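Local coordinates for protein histidinol-phosphatase (Listeria monocytogenes serotype 4b str. H7858, PDB 6NLR) that probably hydrolyses L-histidinol phosphate to L-histidinol and phosphate in histidine biosynthesis, using a trinuclear metal centre in a PHP-type barrel, at residues M63-S66 with D67-Y70; E139-N142 with E143-Q147; S197-E201 with E202-K206; L211-V214 with K215-D218. One frame throughout, in Å; residues are numbered along the deposited sequence.

Interaction 1 of 4, residues M63-S66 with D67-Y70; sequences MAMS and DLPY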
HETATM    1  N   MSE A  63      12.761   6.627  -0.582  1.00 35.48           N
HETATM    2  CA  MSE A  63      13.882   7.443  -0.155  1.00 37.72           C
HETATM    3  C   MSE A  63      15.039   6.550   0.311  1.00 36.66           C
HETATM    4  O   MSE A  63      14.868   5.344   0.517  1.00 34.81           O
HETATM    5  CB  MSE A  63      13.412   8.370   0.973  1.00 39.58           C
HETATM    6  CG  MSE A  63      13.189   7.659   2.294  1.00 41.03           C
HETATM    7 SE   MSE A  63      12.365   8.823   3.652  1.00 45.57          SE
HETATM    8  CE  MSE A  63      10.603   8.082   3.948  1.00 37.65           C
ATOM      9  N   ALA A  64      16.213   7.172   0.488  1.00 37.47           N
ATOM     10  CA  ALA A  64      17.390   6.515   1.031  1.00 41.65           C
ATOM     11  C   ALA A  64      17.343   6.538   2.558  1.00 37.51           C
ATOM     12  O   ALA A  64      16.692   7.389   3.147  1.00 34.48           O
ATOM     13  CB  ALA A  64      18.640   7.208   0.528  1.00 45.40           C
HETATM   14  N   MSE A  65      18.087   5.618   3.173  1.00 36.18           N
HETATM   15  CA  MSE A  65      18.250   5.568   4.619  1.00 38.48           C
HETATM   16  C   MSE A  65      18.692   6.932   5.154  1.00 35.88           C
HETATM   17  O   MSE A  65      18.192   7.388   6.171  1.00 34.83           O
HETATM   18  CB  MSE A  65      19.257   4.472   4.995  1.00 41.22           C
HETATM   19  CG  MSE A  65      18.721   3.057   4.824  1.00 46.86           C
HETATM   20 SE   MSE A  65      17.316   2.550   6.140  1.00 49.60          SE
HETATM   21  CE  MSE A  65      18.329   2.772   7.814  1.00 63.25           C
ATOM     22  N   SER A  66      19.607   7.604   4.449  1.00 37.05           N
ATOM     23  CA  SER A  66      20.146   8.870   4.923  1.00 37.74           C
ATOM     24  C   SER A  66      19.071   9.972   4.939  1.00 37.18           C
ATOM     25  O   SER A  66      19.287  10.979   5.615  1.00 38.96           O
ATOM     26  CB  SER A  66      21.332   9.276   4.103  1.00 41.03           C
ATOM     27  OG  SER A  66      20.964   9.395   2.743  1.00 42.65           O
ATOM     28  N   ASP A  67      17.959   9.817   4.217  1.00 36.63           N
ATOM     29  CA  ASP A  67      16.866  10.831   4.230  1.00 37.68           C
ATOM     30  C   ASP A  67      16.010  10.717   5.496  1.00 34.86           C
ATOM     31  O   ASP A  67      15.267  11.670   5.769  1.00 34.83           O
ATOM     32  CB  ASP A  67      15.947  10.697   3.011  1.00 40.14           C
ATOM     33  CG  ASP A  67      16.635  11.029   1.698  1.00 43.38           C
ATOM     34  OD1 ASP A  67      17.327  12.051   1.654  1.00 45.16           O
ATOM     35  OD2 ASP A  67      16.475  10.241   0.729  1.00 52.99           O
ATOM     36  N   LEU A  68      16.055   9.588   6.213  1.00 32.05           N
ATOM     37  CA  LEU A  68      15.114   9.319   7.332  1.00 33.37           C
ATOM     38  C   LEU A  68      15.134  10.440   8.371  1.00 30.44           C
ATOM     39  O   LEU A  68      14.070  10.893   8.761  1.00 30.00           O
ATOM     40  CB  LEU A  68      15.408   7.958   7.975  1.00 36.64           C
ATOM     41  CG  LEU A  68      14.970   6.751   7.158  1.00 36.79           C
ATOM     42  CD1 LEU A  68      15.441   5.451   7.801  1.00 40.60           C
ATOM     43  CD2 LEU A  68      13.463   6.747   6.967  1.00 36.92           C
ATOM     44  N   PRO A  69      16.287  10.905   8.897  1.00 32.66           N
ATOM     45  CA  PRO A  69      16.275  11.995   9.877  1.00 33.80           C
ATOM     46  C   PRO A  69      15.530  13.253   9.377  1.00 34.94           C
ATOM     47  O   PRO A  69      14.782  13.856  10.140  1.00 32.35           O
ATOM     48  CB  PRO A  69      17.763  12.315  10.101  1.00 36.59           C
ATOM     49  CG  PRO A  69      18.500  11.049   9.689  1.00 35.38           C
ATOM     50  CD  PRO A  69      17.648  10.424   8.603  1.00 34.06           C
ATOM     51  N   TYR A  70      15.707  13.596   8.100  1.00 36.06           N
ATOM     52  CA  TYR A  70      15.086  14.780   7.448  1.00 35.04           C
ATOM     53  C   TYR A  70      13.578  14.534   7.309  1.00 34.38           C
ATOM     54  O   TYR A  70      12.780  15.460   7.564  1.00 32.34           O
ATOM     55  CB  TYR A  70      15.784  15.083   6.122  1.00 38.86           C
ATOM     56  CG  TYR A  70      17.258  15.403   6.272  1.00 42.23           C
ATOM     57  CD1 TYR A  70      17.686  16.635   6.750  1.00 45.33           C
ATOM     58  CD2 TYR A  70      18.229  14.455   5.974  1.00 44.62           C
ATOM     59  CE1 TYR A  70      19.029  16.920   6.928  1.00 50.43           C
ATOM     60  CE2 TYR A  70      19.579  14.736   6.112  1.00 48.92           C
ATOM     61  CZ  TYR A  70      19.981  15.971   6.594  1.00 53.79           C
ATOM     62  OH  TYR A  70      21.313  16.266   6.730  1.00 62.55           O
TER

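Interaction 2 of 4, residues E139-N142 with E143-Q147; sequences EDYN and EGIVQ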
ATOM      1  N   GLU A 139       3.046  -3.154 -19.089  1.00 25.03           N
ATOM      2  CA  GLU A 139       4.001  -3.911 -19.943  1.00 29.56           C
ATOM      3  C   GLU A 139       5.036  -4.592 -19.029  1.00 26.48           C
ATOM      4  O   GLU A 139       5.371  -5.777 -19.261  1.00 26.25           O
ATOM      5  CB  GLU A 139       4.658  -2.993 -20.974  1.00 31.57           C
ATOM      6  CG  GLU A 139       3.673  -2.441 -21.994  1.00 37.32           C
ATOM      7  CD  GLU A 139       2.902  -1.166 -21.628  1.00 44.32           C
ATOM      8  OE1 GLU A 139       3.065  -0.608 -20.492  1.00 37.81           O
ATOM      9  OE2 GLU A 139       2.147  -0.698 -22.503  1.00 53.94           O
ATOM     10  N   ASP A 140       5.499  -3.886 -18.005  1.00 22.62           N
ATOM     11  CA  ASP A 140       6.515  -4.432 -17.084  1.00 24.07           C
ATOM     12  C   ASP A 140       5.875  -5.555 -16.267  1.00 25.11           C
ATOM     13  O   ASP A 140       6.549  -6.594 -16.047  1.00 22.63           O
ATOM     14  CB  ASP A 140       7.113  -3.326 -16.224  1.00 25.27           C
ATOM     15  CG  ASP A 140       8.173  -3.847 -15.290  1.00 26.69           C
ATOM     16  OD1 ASP A 140       9.311  -4.115 -15.787  1.00 28.83           O
ATOM     17  OD2 ASP A 140       7.853  -4.002 -14.098  1.00 29.13           O
ATOM     18  N   TYR A 141       4.603  -5.391 -15.881  1.00 23.77           N
ATOM     19  CA  TYR A 141       3.850  -6.417 -15.109  1.00 23.50           C
ATOM     20  C   TYR A 141       3.628  -7.655 -15.981  1.00 24.90           C
ATOM     21  O   TYR A 141       3.773  -8.786 -15.475  1.00 22.36           O
ATOM     22  CB  TYR A 141       2.504  -5.886 -14.603  1.00 22.65           C
ATOM     23  CG  TYR A 141       1.750  -6.808 -13.679  1.00 21.59           C
ATOM     24  CD1 TYR A 141       2.293  -7.214 -12.475  1.00 21.61           C
ATOM     25  CD2 TYR A 141       0.483  -7.271 -13.990  1.00 22.14           C
ATOM     26  CE1 TYR A 141       1.601  -8.047 -11.605  1.00 22.37           C
ATOM     27  CE2 TYR A 141      -0.235  -8.099 -13.134  1.00 21.44           C
ATOM     28  CZ  TYR A 141       0.332  -8.491 -11.937  1.00 22.82           C
ATOM     29  OH  TYR A 141      -0.334  -9.331 -11.096  1.00 23.05           O
ATOM     30  N   ASN A 142       3.266  -7.443 -17.245  1.00 24.53           N
ATOM     31  CA  ASN A 142       3.094  -8.527 -18.242  1.00 25.03           C
ATOM     32  C   ASN A 142       4.396  -9.334 -18.335  1.00 25.45           C
ATOM     33  O   ASN A 142       4.346 -10.562 -18.181  1.00 22.97           O
ATOM     34  CB  ASN A 142       2.721  -7.987 -19.625  1.00 24.64           C
ATOM     35  CG  ASN A 142       2.376  -9.113 -20.573  1.00 26.37           C
ATOM     36  OD1 ASN A 142       1.827 -10.128 -20.158  1.00 28.20           O
ATOM     37  ND2 ASN A 142       2.691  -8.947 -21.830  1.00 26.86           N
ATOM     38  N   GLU A 143       5.514  -8.654 -18.616  1.00 26.26           N
ATOM     39  CA  GLU A 143       6.797  -9.320 -18.960  1.00 30.24           C
ATOM     40  C   GLU A 143       7.402  -9.938 -17.701  1.00 26.21           C
ATOM     41  O   GLU A 143       7.955 -11.014 -17.806  1.00 27.77           O
ATOM     42  CB  GLU A 143       7.751  -8.335 -19.629  1.00 34.12           C
ATOM     43  CG  GLU A 143       7.345  -8.072 -21.062  1.00 47.59           C
ATOM     44  CD  GLU A 143       7.903  -6.805 -21.685  1.00 60.27           C
ATOM     45  OE1 GLU A 143       8.947  -6.308 -21.191  1.00 60.43           O
ATOM     46  OE2 GLU A 143       7.308  -6.341 -22.687  1.00 72.08           O
ATOM     47  N   GLY A 144       7.275  -9.277 -16.561  1.00 23.25           N
ATOM     48  CA  GLY A 144       7.964  -9.685 -15.334  1.00 23.01           C
ATOM     49  C   GLY A 144       7.215 -10.753 -14.565  1.00 22.01           C
ATOM     50  O   GLY A 144       7.875 -11.622 -13.968  1.00 19.13           O
ATOM     51  N   ILE A 145       5.891 -10.640 -14.502  1.00 20.67           N
ATOM     52  CA  ILE A 145       5.065 -11.415 -13.524  1.00 20.20           C
ATOM     53  C   ILE A 145       4.019 -12.260 -14.256  1.00 20.21           C
ATOM     54  O   ILE A 145       4.020 -13.491 -14.051  1.00 21.53           O
ATOM     55  CB  ILE A 145       4.486 -10.491 -12.456  1.00 19.35           C
ATOM     56  CG1 ILE A 145       5.600 -10.054 -11.511  1.00 20.06           C
ATOM     57  CG2 ILE A 145       3.318 -11.151 -11.710  1.00 19.39           C
ATOM     58  CD1 ILE A 145       5.249  -8.901 -10.578  1.00 20.03           C
ATOM     59  N   VAL A 146       3.189 -11.674 -15.113  1.00 21.36           N
ATOM     60  CA  VAL A 146       2.066 -12.450 -15.719  1.00 21.46           C
ATOM     61  C   VAL A 146       2.643 -13.608 -16.549  1.00 21.66           C
ATOM     62  O   VAL A 146       2.218 -14.781 -16.345  1.00 22.23           O
ATOM     63  CB  VAL A 146       1.121 -11.547 -16.522  1.00 22.82           C
ATOM     64  CG1 VAL A 146       0.055 -12.385 -17.218  1.00 20.90           C
ATOM     65  CG2 VAL A 146       0.480 -10.495 -15.600  1.00 23.48           C
ATOM     66  N   GLN A 147       3.561 -13.310 -17.458  1.00 21.93           N
ATOM     67  CA  GLN A 147       4.191 -14.329 -18.321  1.00 25.43           C
ATOM     68  C   GLN A 147       4.978 -15.325 -17.453  1.00 24.34           C
ATOM     69  O   GLN A 147       4.985 -16.510 -17.794  1.00 25.69           O
ATOM     70  CB  GLN A 147       5.043 -13.646 -19.387  1.00 28.05           C
ATOM     71  CG  GLN A 147       4.199 -13.065 -20.514  1.00 31.96           C
ATOM     72  CD  GLN A 147       5.035 -12.385 -21.570  1.00 35.67           C
ATOM     73  OE1 GLN A 147       4.557 -12.056 -22.650  1.00 45.08           O
ATOM     74  NE2 GLN A 147       6.317 -12.232 -21.295  1.00 39.72           N
TER

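Interaction 3 of 4, residues S197-E201 with E202-K206; sequences SDFSE and EVMEK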
ATOM      1  N   SER A 197     -15.246  -8.744 -12.064  1.00 25.46           N
ATOM      2  CA  SER A 197     -16.532  -9.446 -12.229  1.00 27.89           C
ATOM      3  C   SER A 197     -16.320 -10.968 -12.185  1.00 29.50           C
ATOM      4  O   SER A 197     -17.320 -11.686 -12.045  1.00 32.98           O
ATOM      5  CB  SER A 197     -17.266  -9.011 -13.482  1.00 26.41           C
ATOM      6  OG  SER A 197     -16.726  -9.623 -14.639  1.00 23.75           O
ATOM      7  N   ASP A 198     -15.112 -11.486 -12.405  1.00 33.75           N
ATOM      8  CA  ASP A 198     -15.017 -12.947 -12.703  1.00 38.89           C
ATOM      9  C   ASP A 198     -13.808 -13.579 -11.989  1.00 34.74           C
ATOM     10  O   ASP A 198     -13.194 -14.569 -12.518  1.00 36.22           O
ATOM     11  CB  ASP A 198     -15.087 -13.169 -14.218  1.00 48.22           C
ATOM     12  CG  ASP A 198     -13.730 -13.025 -14.878  1.00 53.84           C
ATOM     13  OD1 ASP A 198     -12.987 -12.084 -14.497  1.00 55.60           O
ATOM     14  OD2 ASP A 198     -13.398 -13.897 -15.720  1.00 60.32           O
ATOM     15  N   PHE A 199     -13.519 -13.137 -10.772  1.00 29.14           N
ATOM     16  CA  PHE A 199     -12.579 -13.858  -9.861  1.00 31.83           C
ATOM     17  C   PHE A 199     -12.939 -15.348  -9.854  1.00 29.05           C
ATOM     18  O   PHE A 199     -14.096 -15.670  -9.605  1.00 28.67           O
ATOM     19  CB  PHE A 199     -12.610 -13.291  -8.436  1.00 32.74           C
ATOM     20  CG  PHE A 199     -11.947 -11.952  -8.256  1.00 34.63           C
ATOM     21  CD1 PHE A 199     -11.229 -11.346  -9.282  1.00 39.41           C
ATOM     22  CD2 PHE A 199     -12.035 -11.283  -7.048  1.00 42.74           C
ATOM     23  CE1 PHE A 199     -10.631 -10.100  -9.105  1.00 41.82           C
ATOM     24  CE2 PHE A 199     -11.417 -10.056  -6.865  1.00 42.56           C
ATOM     25  CZ  PHE A 199     -10.728  -9.464  -7.893  1.00 40.04           C
ATOM     26  N   SER A 200     -11.969 -16.217 -10.136  1.00 26.34           N
ATOM     27  CA  SER A 200     -12.137 -17.691 -10.134  1.00 29.78           C
ATOM     28  C   SER A 200     -12.427 -18.160  -8.702  1.00 31.23           C
ATOM     29  O   SER A 200     -12.150 -17.393  -7.734  1.00 25.95           O
ATOM     30  CB  SER A 200     -10.894 -18.364 -10.641  1.00 30.55           C
ATOM     31  OG  SER A 200      -9.866 -18.209  -9.678  1.00 30.52           O
ATOM     32  N   GLU A 201     -12.948 -19.371  -8.566  1.00 29.16           N
ATOM     33  CA  GLU A 201     -13.288 -19.952  -7.246  1.00 32.56           C
ATOM     34  C   GLU A 201     -12.006 -20.051  -6.415  1.00 29.20           C
ATOM     35  O   GLU A 201     -12.063 -19.753  -5.210  1.00 33.54           O
ATOM     36  CB  GLU A 201     -13.974 -21.306  -7.429  1.00 37.22           C
ATOM     37  CG  GLU A 201     -14.405 -21.930  -6.119  1.00 47.82           C
ATOM     38  CD  GLU A 201     -15.071 -20.955  -5.152  1.00 51.20           C
ATOM     39  OE1 GLU A 201     -16.119 -20.380  -5.542  1.00 57.32           O
ATOM     40  OE2 GLU A 201     -14.484 -20.709  -4.042  1.00 59.36           O
ATOM     41  N   GLU A 202     -10.893 -20.420  -7.035  1.00 28.81           N
ATOM     42  CA  GLU A 202      -9.588 -20.542  -6.345  1.00 32.62           C
ATOM     43  C   GLU A 202      -9.146 -19.169  -5.811  1.00 27.91           C
ATOM     44  O   GLU A 202      -8.671 -19.093  -4.657  1.00 24.53           O
ATOM     45  CB  GLU A 202      -8.528 -21.139  -7.273  1.00 35.51           C
ATOM     46  CG  GLU A 202      -7.281 -21.548  -6.499  1.00 42.08           C
ATOM     47  CD  GLU A 202      -6.198 -22.250  -7.306  1.00 43.42           C
ATOM     48  OE1 GLU A 202      -6.448 -22.569  -8.487  1.00 50.75           O
ATOM     49  OE2 GLU A 202      -5.105 -22.458  -6.751  1.00 44.40           O
ATOM     50  N   VAL A 203      -9.267 -18.106  -6.609  1.00 26.50           N
ATOM     51  CA  VAL A 203      -8.907 -16.732  -6.127  1.00 24.61           C
ATOM     52  C   VAL A 203      -9.804 -16.382  -4.939  1.00 25.40           C
ATOM     53  O   VAL A 203      -9.323 -15.863  -3.925  1.00 25.80           O
ATOM     54  CB  VAL A 203      -8.990 -15.712  -7.269  1.00 23.97           C
ATOM     55  CG1 VAL A 203      -9.060 -14.277  -6.770  1.00 22.67           C
ATOM     56  CG2 VAL A 203      -7.842 -15.911  -8.250  1.00 24.63           C
HETATM   57  N   MSE A 204     -11.100 -16.712  -5.048  1.00 24.91           N
HETATM   58  CA  MSE A 204     -12.050 -16.360  -4.007  1.00 27.64           C
HETATM   59  C   MSE A 204     -11.720 -17.086  -2.699  1.00 28.55           C
HETATM   60  O   MSE A 204     -11.824 -16.493  -1.625  1.00 27.43           O
HETATM   61  CB  MSE A 204     -13.486 -16.671  -4.432  1.00 31.94           C
HETATM   62  CG  MSE A 204     -14.102 -15.646  -5.360  1.00 38.78           C
HETATM   63 SE   MSE A 204     -13.863 -13.774  -4.712  1.00 43.95          SE
HETATM   64  CE  MSE A 204     -14.496 -13.833  -2.855  1.00 44.00           C
ATOM     65  N   GLU A 205     -11.335 -18.360  -2.807  1.00 27.18           N
ATOM     66  CA  GLU A 205     -10.974 -19.166  -1.646  1.00 29.99           C
ATOM     67  C   GLU A 205      -9.722 -18.583  -0.970  1.00 28.66           C
ATOM     68  O   GLU A 205      -9.690 -18.497   0.276  1.00 29.90           O
ATOM     69  CB  GLU A 205     -10.741 -20.624  -2.060  1.00 35.27           C
ATOM     70  CG  GLU A 205     -10.346 -21.545  -0.913  1.00 41.66           C
ATOM     71  CD  GLU A 205     -11.285 -21.575   0.299  1.00 46.35           C
ATOM     72  OE1 GLU A 205     -12.493 -21.276   0.137  1.00 48.02           O
ATOM     73  OE2 GLU A 205     -10.815 -21.901   1.414  1.00 49.46           O
ATOM     74  N   LYS A 206      -8.749 -18.149  -1.770  1.00 28.26           N
ATOM     75  CA  LYS A 206      -7.514 -17.512  -1.262  1.00 29.40           C
ATOM     76  C   LYS A 206      -7.879 -16.223  -0.512  1.00 28.96           C
ATOM     77  O   LYS A 206      -7.280 -15.973   0.558  1.00 27.99           O
ATOM     78  CB  LYS A 206      -6.523 -17.271  -2.400  1.00 33.62           C
ATOM     79  CG  LYS A 206      -5.301 -18.182  -2.380  1.00 43.54           C
ATOM     80  CD  LYS A 206      -4.185 -17.717  -1.444  1.00 52.00           C
ATOM     81  CE  LYS A 206      -2.852 -18.409  -1.690  1.00 54.69           C
ATOM     82  NZ  LYS A 206      -2.526 -18.487  -3.147  1.00 57.76           N
TER

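Interaction 4 of 4, residues L211-V214 with K215-D218; sequences LALV and KKRD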
ATOM      1  N   LEU A 211      -8.710 -13.297   4.623  1.00 25.98           N
ATOM      2  CA  LEU A 211      -9.570 -12.473   5.521  1.00 26.10           C
ATOM      3  C   LEU A 211      -9.698 -13.155   6.889  1.00 24.81           C
ATOM      4  O   LEU A 211      -9.646 -12.415   7.894  1.00 23.52           O
ATOM      5  CB  LEU A 211     -10.933 -12.215   4.879  1.00 26.32           C
ATOM      6  CG  LEU A 211     -10.872 -11.332   3.628  1.00 25.03           C
ATOM      7  CD1 LEU A 211     -12.251 -11.177   3.025  1.00 25.74           C
ATOM      8  CD2 LEU A 211     -10.257  -9.960   3.943  1.00 25.64           C
ATOM      9  N   ALA A 212      -9.843 -14.484   6.941  1.00 25.72           N
ATOM     10  CA  ALA A 212      -9.942 -15.239   8.217  1.00 27.98           C
ATOM     11  C   ALA A 212      -8.684 -14.952   9.048  1.00 26.70           C
ATOM     12  O   ALA A 212      -8.816 -14.726  10.277  1.00 26.47           O
ATOM     13  CB  ALA A 212     -10.124 -16.731   7.983  1.00 30.67           C
ATOM     14  N   LEU A 213      -7.521 -14.893   8.403  1.00 25.71           N
ATOM     15  CA  LEU A 213      -6.218 -14.712   9.085  1.00 28.12           C
ATOM     16  C   LEU A 213      -6.074 -13.255   9.560  1.00 27.24           C
ATOM     17  O   LEU A 213      -5.650 -13.025  10.711  1.00 25.67           O
ATOM     18  CB  LEU A 213      -5.136 -15.140   8.099  1.00 30.42           C
ATOM     19  CG  LEU A 213      -3.753 -15.364   8.685  1.00 37.93           C
ATOM     20  CD1 LEU A 213      -3.783 -16.448   9.765  1.00 36.64           C
ATOM     21  CD2 LEU A 213      -2.799 -15.714   7.560  1.00 40.38           C
ATOM     22  N   VAL A 214      -6.467 -12.291   8.730  1.00 25.72           N
ATOM     23  CA  VAL A 214      -6.543 -10.858   9.132  1.00 26.28           C
ATOM     24  C   VAL A 214      -7.396 -10.735  10.398  1.00 26.97           C
ATOM     25  O   VAL A 214      -6.988 -10.033  11.342  1.00 26.95           O
ATOM     26  CB  VAL A 214      -7.099  -9.983   7.995  1.00 25.40           C
ATOM     27  CG1 VAL A 214      -7.519  -8.623   8.489  1.00 26.51           C
ATOM     28  CG2 VAL A 214      -6.100  -9.849   6.867  1.00 24.21           C
ATOM     29  N   LYS A 215      -8.564 -11.350  10.421  1.00 26.34           N
ATOM     30  CA  LYS A 215      -9.450 -11.277  11.607  1.00 28.76           C
ATOM     31  C   LYS A 215      -8.761 -11.924  12.825  1.00 30.25           C
ATOM     32  O   LYS A 215      -8.765 -11.324  13.919  1.00 26.54           O
ATOM     33  CB  LYS A 215     -10.796 -11.954  11.336  1.00 32.98           C
ATOM     34  CG  LYS A 215     -11.777 -11.878  12.503  1.00 35.46           C
ATOM     35  CD  LYS A 215     -11.973 -10.450  13.006  1.00 38.24           C
ATOM     36  CE  LYS A 215     -13.004 -10.334  14.105  1.00 46.31           C
ATOM     37  NZ  LYS A 215     -13.218  -8.901  14.420  1.00 53.15           N
ATOM     38  N   LYS A 216      -8.210 -13.118  12.658  1.00 28.58           N
ATOM     39  CA  LYS A 216      -7.532 -13.861  13.752  1.00 31.21           C
ATOM     40  C   LYS A 216      -6.372 -13.016  14.319  1.00 27.66           C
ATOM     41  O   LYS A 216      -6.186 -13.014  15.536  1.00 25.02           O
ATOM     42  CB  LYS A 216      -7.046 -15.201  13.208  1.00 35.26           C
ATOM     43  CG  LYS A 216      -6.398 -16.128  14.225  1.00 45.16           C
ATOM     44  CD  LYS A 216      -5.304 -16.988  13.603  1.00 53.35           C
ATOM     45  CE  LYS A 216      -4.614 -17.863  14.625  1.00 58.70           C
ATOM     46  NZ  LYS A 216      -5.567 -18.815  15.234  1.00 61.79           N
ATOM     47  N   ARG A 217      -5.653 -12.286  13.468  1.00 26.11           N
ATOM     48  CA  ARG A 217      -4.487 -11.458  13.882  1.00 27.29           C
ATOM     49  C   ARG A 217      -4.950 -10.099  14.437  1.00 28.72           C
ATOM     50  O   ARG A 217      -4.100  -9.363  14.975  1.00 28.37           O
ATOM     51  CB  ARG A 217      -3.583 -11.252  12.672  1.00 27.94           C
ATOM     52  CG  ARG A 217      -2.719 -12.442  12.296  1.00 29.38           C
ATOM     53  CD  ARG A 217      -1.533 -12.217  13.178  1.00 34.27           C
ATOM     54  NE  ARG A 217      -0.330 -12.481  12.474  1.00 40.02           N
ATOM     55  CZ  ARG A 217       0.875 -12.341  12.979  1.00 39.27           C
ATOM     56  NH1 ARG A 217       1.033 -11.924  14.226  1.00 40.50           N
ATOM     57  NH2 ARG A 217       1.914 -12.624  12.213  1.00 38.61           N
ATOM     58  N   ASP A 218      -6.243  -9.776  14.311  1.00 28.31           N
ATOM     59  CA  ASP A 218      -6.829  -8.484  14.743  1.00 29.64           C
ATOM     60  C   ASP A 218      -6.194  -7.348  13.927  1.00 27.76           C
ATOM     61  O   ASP A 218      -5.929  -6.274  14.488  1.00 26.37           O
ATOM     62  CB  ASP A 218      -6.627  -8.262  16.240  1.00 34.26           C
ATOM     63  CG  ASP A 218      -7.623  -7.289  16.845  1.00 39.02           C
ATOM     64  OD1 ASP A 218      -8.801  -7.336  16.450  1.00 43.61           O
ATOM     65  OD2 ASP A 218      -7.223  -6.516  17.733  1.00 44.62           O
TER

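Interaction 1 of 4, residues M63-S66 with D67-Y70
The turn that leads the chain into helix 68-81 joins A64 to D67 and M65 to L68, and it illustrates how a short polar residue can tie a helix entrance to the loop before it. Two successive backbone bonds span three residues each: D67 N donates to A64 O at 2.9 Å, and L68 N donates to M65 O at 3.1 Å. The carboxylate of D67 adds a third bond by folding back over the turn. Its CG lies opposite the carbonyl carbon (chi1 -67°), which brings OD2 within 3.1 Å of A64 N. The oxygen receives that N-H on its anti side, tilted 26° out of the carboxylate plane, while M63 CB rests 3.6 Å from the same D67 OD2. A64 is thereby held through both its amide and its carbonyl by one residue.

Two selenomethionines grip L68 by its separate methyls. M63 crosses it at about a right angle and sets SE 4.1 Å from L68 CD2; M65, doubly bent, curls SE to 3.8 Å from L68 CD1. P42 touches all three of these side chains, and F92 also packs on M63, as F107 and Y111 do on M65. The bond from A64 N to the D67 side chain, three residues on, resembles one half of a capping box, although the exact first residue of the helix is uncertain; the helix so entered packs, through L68, on F92 of strand 87-95 and on helix 101-111 of the PHP domain.

Interaction 2 of 4, residues E139-N142 with E143-Q147
Y141 O takes two backbone amides at once, those of I145 and V146, each at 3.0 Å, and so marks the place where helix 138-149 widens into a pi-type turn. Before that point the pattern is alpha-helical: E143 N donates to E139 O at 3.0 Å and G144 N to D140 O at 2.8 Å. At Y141 the two patterns share one acceptor. I145 N approaches from above the carbonyl plane, whereas V146 N lies within it and makes the straighter bond. Q147 N then reaches N142 O at 2.9 Å, almost in line with the C=O bond, a second five-residue step. The widening coincides with a phi of -122° at I145, far from the values of its neighbours.

Side chains settle around this bulge. The Y141 ring is carried with CG opposite its own backbone N (chi1 -173°), and two methyls come obliquely from one side of it: I145 CG2 near CE1 and V146 CG2 near CE2, each at 3.5 Å. N142 and Q147 run obliquely past each other, their amide planes 60° apart and N142 ND2 3.7 Å from Q147 OE1. D140 OD1 is satisfied from beyond the helix, by a salt bridge with R132 NH2 and a hydrogen bond from D54 N.

In the fold, the helix is fastened to strand 130-133 through D140 and I145, and G144 is backbone-bonded to Q128. Y141 and I145 both lean on A155 of helix 152-168, while N142 and V146 face F192 in a loop.

Interaction 3 of 4, residues S197-E201 with E202-K206
Between S200 and V203 the backbone turns from an extended course, with S200 psi at 163°, into helix 201-217, whose first bonds run from M204 N to S200 O at 3.0 Å and from E205 N to E201 O at 2.9 Å. S200 holds the N-cap position. Its hydroxyl sits between its own backbone N and carbonyl carbon (chi1 70°), where OG accepts from V203 N at 3.1 Å in a nearly straight bond. The same oxygen touches V203 CG2 and is also hydrogen-bonded to OE2 of E153 on helix 152-168, so one hydroxyl serves both the opening turn and a neighbouring helix.

This N-cap is a textbook case of a serine replacing the missing acceptor for an amide of the first helical turn. F199, just before the N-cap, and M204, in the first turn, form a hydrophobic staple. M204, a selenomethionine bent at two successive torsions, brings SE to the rim of the F199 ring, 3.9 Å from CD2. The selenium stands 5.2 Å from the ring centroid and 86° off the ring normal, a Met-aromatic contact made at the edge. V203 CG1 meets F199 obliquely, 4.0 Å from CG.

Past the staple, F199 and V203 press on Q156 of helix 152-168, and M204 reaches K241, I242 and L245 of helix 240-248. One turn apart, E201 and E205 bring like charges near each other, and R208 NH2, salt-bridged to both, probably offsets this.

Interaction 4 of 4, residues L211-V214 with K215-D218
V214, K215 and L213 carry the last turns of helix 201-217, which closes at D218 in a Schellman motif, a common way for a helix to stop. D218 takes a positive phi of 63° and turns the chain out of the helix, while its amide bonds back to K215 O at 3.0 Å.

K215 belongs to the regular part: its N donates to L211 O at 2.9 Å, and CB rests 3.6 Å from A212 O. Its chain bends once, at chi2 (52°), and runs on extended toward NZ, which makes a weak hydrogen bond to Q250 O. The methyl branches of V214 pack inward against I167 of helix 152-168 and I251 in a loop. Backbone bonds of the same kind continue through K216 N to A212 O and R217 N to L213 O, each 2.9 Å long.

L213 turns its side chain toward helix 152-168, against I167 and E168. Its branch CD1 also comes back along its own helix toward K216, the two side chains meeting at a slant: K216 CD lies 4.2 Å from L213 CD1, while the charged end of the lysine leads away. R217, one turn on from L213, also turns to helix 152-168, where its NH2 makes a weak hydrogen bond to I167 O. The start of the arginine chain lies against the carbonyl that receives its own amide, with R217 CB and CG each 3.4 Å from L213 O.

Overall arrangement
The four local contacts show how helices are begun, widened and ended. Interaction 2 has the most buried residues, five of nine; interactions 1, 3 and 4 have two each, with exposed polar residues around them. Interactions 3 and 4 sit at the start and end of helix 201-217, their centres about 19 Å apart: the first relies on a side-chain hydroxyl, the second on a residue of positive phi. Interaction 2 lies inside a helix and widens one turn of its backbone, whereas interaction 1, across the chain's centre from interaction 3, uses a carboxylate at a helix entrance. Helix 152-168 neighbours interactions 2, 3 and 4. None supplies a metal ligand.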